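Local coordinates for integron cassette protein (Vibrio cholerae, PDB 3FY6) that is of unknown function but is encoded by a mobile integron gene cassette, a class of genes that yields novel protein folds, at residues A[16-27]-A[64-72]. Sequence-based numbering, arbitrary orientation.
Sequences IYSPRWGRHETY and DIMNNDSVY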
loop_
_atom_site.group_PDB
_atom_site.type_symbol
_atom_site.label_atom_id
_atom_site.label_comp_id
_atom_site.label_asym_id
_atom_site.label_seq_id
_atom_site.Cartn_x
_atom_site.Cartn_y
_atom_site.Cartn_z
ATOM N N ILE A 16 3.172 -13.918 -7.144
ATOM C CA ILE A 16 2.783 -12.514 -7.248
ATOM C C ILE A 16 2.805 -12.036 -8.701
ATOM O O ILE A 16 3.849 -12.056 -9.348
ATOM C CB ILE A 16 3.727 -11.618 -6.418
ATOM C CG1 ILE A 16 3.778 -12.104 -4.959
ATOM C CG2 ILE A 16 3.295 -10.148 -6.508
ATOM C CD1 ILE A 16 2.516 -11.802 -4.165
ATOM N N TYR A 17 1.664 -11.581 -9.207
ATOM C CA TYR A 17 1.603 -11.162 -10.604
ATOM C C TYR A 17 2.355 -9.862 -10.843
ATOM O O TYR A 17 2.140 -8.873 -10.142
ATOM C CB TYR A 17 0.165 -11.033 -11.113
ATOM C CG TYR A 17 0.153 -10.708 -12.585
ATOM C CD1 TYR A 17 0.328 -11.712 -13.536
ATOM C CD2 TYR A 17 0.030 -9.393 -13.028
ATOM C CE1 TYR A 17 0.360 -11.421 -14.890
ATOM C CE2 TYR A 17 0.056 -9.085 -14.395
ATOM C CZ TYR A 17 0.221 -10.108 -15.312
ATOM O OH TYR A 17 0.246 -9.824 -16.650
ATOM N N SER A 18 3.228 -9.869 -11.846
ATOM C CA SER A 18 4.043 -8.711 -12.192
ATOM C C SER A 18 3.767 -8.238 -13.613
ATOM O O SER A 18 4.067 -8.945 -14.573
ATOM C CB SER A 18 5.530 -9.056 -12.081
ATOM O OG SER A 18 6.316 -8.106 -12.794
ATOM N N PRO A 19 3.221 -7.027 -13.753
ATOM C CA PRO A 19 2.970 -6.445 -15.074
ATOM C C PRO A 19 4.278 -6.211 -15.816
ATOM O O PRO A 19 4.286 -6.085 -17.036
ATOM C CB PRO A 19 2.320 -5.096 -14.752
ATOM C CG PRO A 19 1.802 -5.236 -13.355
ATOM C CD PRO A 19 2.762 -6.154 -12.661
ATOM N N ARG A 20 5.378 -6.146 -15.076
ATOM C CA ARG A 20 6.673 -5.895 -15.684
ATOM C C ARG A 20 7.186 -7.130 -16.434
ATOM O O ARG A 20 7.870 -7.006 -17.450
ATOM C CB ARG A 20 7.687 -5.446 -14.629
ATOM C CG ARG A 20 9.068 -5.153 -15.215
ATOM C CD ARG A 20 10.050 -4.625 -14.175
ATOM N NE ARG A 20 11.311 -4.235 -14.802
ATOM C CZ ARG A 20 12.484 -4.183 -14.174
ATOM N NH1 ARG A 20 12.570 -4.503 -12.891
ATOM N NH2 ARG A 20 13.576 -3.818 -14.837
ATOM N N TRP A 21 6.840 -8.315 -15.941
ATOM C CA TRP A 21 7.269 -9.560 -16.575
ATOM C C TRP A 21 6.121 -10.363 -17.179
ATOM O O TRP A 21 6.346 -11.426 -17.742
ATOM C CB TRP A 21 8.058 -10.416 -15.577
ATOM C CG TRP A 21 9.154 -9.630 -14.945
ATOM C CD1 TRP A 21 9.210 -9.185 -13.658
ATOM C CD2 TRP A 21 10.337 -9.148 -15.591
ATOM N NE1 TRP A 21 10.369 -8.473 -13.456
ATOM C CE2 TRP A 21 11.078 -8.437 -14.628
ATOM C CE3 TRP A 21 10.852 -9.268 -16.887
ATOM C CZ2 TRP A 21 12.303 -7.838 -14.921
ATOM C CZ3 TRP A 21 12.069 -8.675 -17.176
ATOM C CH2 TRP A 21 12.781 -7.968 -16.199
ATOM N N GLY A 22 4.898 -9.852 -17.080
ATOM C CA GLY A 22 3.749 -10.553 -17.631
ATOM C C GLY A 22 3.579 -11.965 -17.085
ATOM O O GLY A 22 3.212 -12.879 -17.825
ATOM N N ARG A 23 3.841 -12.150 -15.790
ATOM C CA ARG A 23 3.748 -13.472 -15.171
ATOM C C ARG A 23 3.706 -13.365 -13.658
ATOM O O ARG A 23 4.064 -12.331 -13.090
ATOM C CB ARG A 23 4.961 -14.337 -15.552
ATOM C CG ARG A 23 6.256 -13.917 -14.850
ATOM C CD ARG A 23 7.491 -14.632 -15.401
ATOM N NE ARG A 23 7.412 -16.074 -15.183
ATOM C CZ ARG A 23 7.839 -16.694 -14.085
ATOM N NH1 ARG A 23 8.383 -16.001 -13.094
ATOM N NH2 ARG A 23 7.722 -18.011 -13.978
ATOM N N HIS A 24 3.295 -14.448 -13.004
ATOM C CA HIS A 24 3.398 -14.524 -11.551
ATOM C C HIS A 24 4.842 -14.813 -11.161
ATOM O O HIS A 24 5.401 -15.850 -11.535
ATOM C CB HIS A 24 2.467 -15.609 -10.997
ATOM C CG HIS A 24 1.019 -15.238 -11.066
ATOM N ND1 HIS A 24 0.270 -15.381 -12.214
ATOM C CD2 HIS A 24 0.189 -14.702 -10.139
ATOM C CE1 HIS A 24 -0.960 -14.951 -11.991
ATOM N NE2 HIS A 24 -1.036 -14.535 -10.739
ATOM N N GLU A 25 5.451 -13.882 -10.433
ATOM C CA GLU A 25 6.794 -14.082 -9.900
ATOM C C GLU A 25 6.724 -14.855 -8.581
ATOM O O GLU A 25 5.820 -14.642 -7.765
ATOM C CB GLU A 25 7.487 -12.741 -9.686
ATOM C CG GLU A 25 7.693 -11.943 -10.969
ATOM C CD GLU A 25 8.828 -12.496 -11.816
ATOM O OE1 GLU A 25 9.986 -12.435 -11.361
ATOM O OE2 GLU A 25 8.568 -12.979 -12.936
ATOM N N THR A 26 7.674 -15.758 -8.376
ATOM C CA THR A 26 7.678 -16.581 -7.174
ATOM C C THR A 26 8.436 -15.867 -6.065
ATOM O O THR A 26 9.618 -15.569 -6.200
ATOM C CB THR A 26 8.311 -17.972 -7.436
ATOM O OG1 THR A 26 7.614 -18.630 -8.504
ATOM C CG2 THR A 26 8.252 -18.843 -6.175
ATOM N N TYR A 27 7.741 -15.553 -4.981
ATOM C CA TYR A 27 8.407 -15.027 -3.797
ATOM C C TYR A 27 8.532 -16.171 -2.810
ATOM O O TYR A 27 7.535 -16.791 -2.446
ATOM C CB TYR A 27 7.600 -13.890 -3.185
ATOM C CG TYR A 27 7.743 -12.588 -3.933
ATOM C CD1 TYR A 27 7.288 -12.462 -5.239
ATOM C CD2 TYR A 27 8.336 -11.481 -3.331
ATOM C CE1 TYR A 27 7.418 -11.268 -5.928
ATOM C CE2 TYR A 27 8.473 -10.278 -4.012
ATOM C CZ TYR A 27 8.012 -10.177 -5.308
ATOM O OH TYR A 27 8.160 -8.994 -5.991
ATOM N N ASP A 64 9.348 -2.303 -1.377
ATOM C CA ASP A 64 10.424 -1.887 -2.276
ATOM C C ASP A 64 10.724 -2.936 -3.343
ATOM O O ASP A 64 10.808 -2.614 -4.525
ATOM C CB ASP A 64 11.709 -1.585 -1.494
ATOM C CG ASP A 64 11.615 -0.305 -0.674
ATOM O OD1 ASP A 64 10.732 0.534 -0.963
ATOM O OD2 ASP A 64 12.430 -0.139 0.262
ATOM N N ILE A 65 10.903 -4.189 -2.933
ATOM C CA ILE A 65 11.264 -5.224 -3.907
ATOM C C ILE A 65 10.107 -5.516 -4.860
ATOM O O ILE A 65 10.318 -5.756 -6.045
ATOM C CB ILE A 65 11.848 -6.522 -3.261
ATOM C CG1 ILE A 65 10.799 -7.286 -2.465
ATOM C CG2 ILE A 65 13.039 -6.185 -2.360
ATOM C CD1 ILE A 65 11.394 -8.406 -1.605
HETATM N N MSE A 66 8.883 -5.463 -4.346
HETATM C CA MSE A 66 7.717 -5.600 -5.205
HETATM C C MSE A 66 7.551 -4.429 -6.192
HETATM O O MSE A 66 7.069 -4.627 -7.314
HETATM C CB MSE A 66 6.453 -5.803 -4.371
HETATM C CG MSE A 66 6.429 -7.136 -3.635
HETATM SE SE MSE A 66 4.657 -7.459 -2.896
HETATM C CE MSE A 66 4.958 -9.195 -2.038
ATOM N N ASN A 67 7.939 -3.218 -5.777
ATOM C CA ASN A 67 7.866 -2.054 -6.656
ATOM C C ASN A 67 8.736 -2.321 -7.874
ATOM O O ASN A 67 8.447 -1.872 -8.970
ATOM C CB ASN A 67 8.362 -0.772 -5.959
ATOM C CG ASN A 67 7.329 -0.158 -5.003
ATOM O OD1 ASN A 67 7.622 0.821 -4.326
ATOM N ND2 ASN A 67 6.131 -0.738 -4.939
ATOM N N ASN A 68 9.810 -3.068 -7.662
ATOM C CA ASN A 68 10.703 -3.423 -8.753
ATOM C C ASN A 68 10.038 -4.335 -9.782
ATOM O O ASN A 68 10.441 -4.364 -10.942
ATOM C CB ASN A 68 11.989 -4.042 -8.211
ATOM C CG ASN A 68 12.945 -2.998 -7.671
ATOM O OD1 ASN A 68 12.874 -1.828 -8.050
ATOM N ND2 ASN A 68 13.840 -3.409 -6.781
ATOM N N ASP A 69 9.018 -5.074 -9.355
ATOM C CA ASP A 69 8.224 -5.866 -10.285
ATOM C C ASP A 69 7.019 -5.070 -10.808
ATOM O O ASP A 69 6.102 -5.641 -11.401
ATOM C CB ASP A 69 7.754 -7.163 -9.631
ATOM C CG ASP A 69 8.848 -8.227 -9.565
ATOM O OD1 ASP A 69 9.866 -8.094 -10.285
ATOM O OD2 ASP A 69 8.679 -9.204 -8.788
ATOM N N SER A 70 7.033 -3.757 -10.597
ATOM C CA SER A 70 5.871 -2.913 -10.901
ATOM C C SER A 70 4.619 -3.343 -10.138
ATOM O O SER A 70 3.508 -3.289 -10.665
ATOM C CB SER A 70 5.583 -2.883 -12.406
ATOM O OG SER A 70 6.674 -2.323 -13.118
ATOM N N VAL A 71 4.811 -3.782 -8.900
ATOM C CA VAL A 71 3.708 -4.168 -8.029
ATOM C C VAL A 71 3.652 -3.177 -6.859
ATOM O O VAL A 71 4.678 -2.875 -6.254
ATOM C CB VAL A 71 3.888 -5.625 -7.505
ATOM C CG1 VAL A 71 2.866 -5.951 -6.427
ATOM C CG2 VAL A 71 3.804 -6.628 -8.662
ATOM N N TYR A 72 2.457 -2.671 -6.563
ATOM C CA TYR A 72 2.262 -1.660 -5.523
ATOM C C TYR A 72 1.295 -2.196 -4.483
ATOM O O TYR A 72 0.091 -1.965 -4.563
ATOM C CB TYR A 72 1.756 -0.352 -6.164
ATOM C CG TYR A 72 2.679 0.058 -7.284
ATOM C CD1 TYR A 72 3.822 0.804 -7.022
ATOM C CD2 TYR A 72 2.468 -0.388 -8.586
ATOM C CE1 TYR A 72 4.703 1.141 -8.036
ATOM C CE2 TYR A 72 3.341 -0.055 -9.606
ATOM C CZ TYR A 72 4.455 0.711 -9.326
ATOM O OH TYR A 72 5.333 1.045 -10.335
#
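Ser18 OG is engaged three times: it donates to Asp69 O at 2.8 Å, and accepts from Trp21 N at 3.2 Å and, weakly, from Arg20 N. The donation joins the two segments, while the Trp21 bond closes an ST motif in the hairpin turn. A chi1 of 162° swings the hydroxyl away from the Ser18 backbone N to bridge the turn amides and the Asp69 carbonyl. The Asp69 carboxylate is held at both oxygens. Trp21 NE1 reaches OD1 at 3.2 Å, bent at N-H (136°); OD1 lies in the indole plane, yet the donor stands above the carboxylate plane. Tyr27 OH donates to OD2 at 2.9 Å from the opposite face of the carboxylate, and the ring is turned 90° to it. These two bonds should restrict carboxylate rotation. Glu25 OE1 lies 4.3 Å from Asp69 OD2, which would probably disfavour two full negative charges, though Arg23 NH1, salt-bridged to Glu25 OE2, probably eases this. From the turn, the extended Arg20 side chain carries NH1 to Asn68 O at 2.9 Å, and Trp21 CZ2 sits over the guanidinium centre. On the inner side, selenomethionine Met66 puts CE over one Tyr27 face toward the rim, its SE makes an oblique Met-aromatic contact 5.4 Å from the ring centroid, and Ile16 CG2 meets Val71 CG2 at 4.2 Å. Val71 also packs against helix 95-114. The arrangement joins a G1-bulge hairpin (Gly22 and Arg23 facing Ser18) to a helix C-terminus closed by a Schellman motif: Val71 N to Met66 O, Ser70 N to Asn67 O, and Ser70 at C-prime with positive phi.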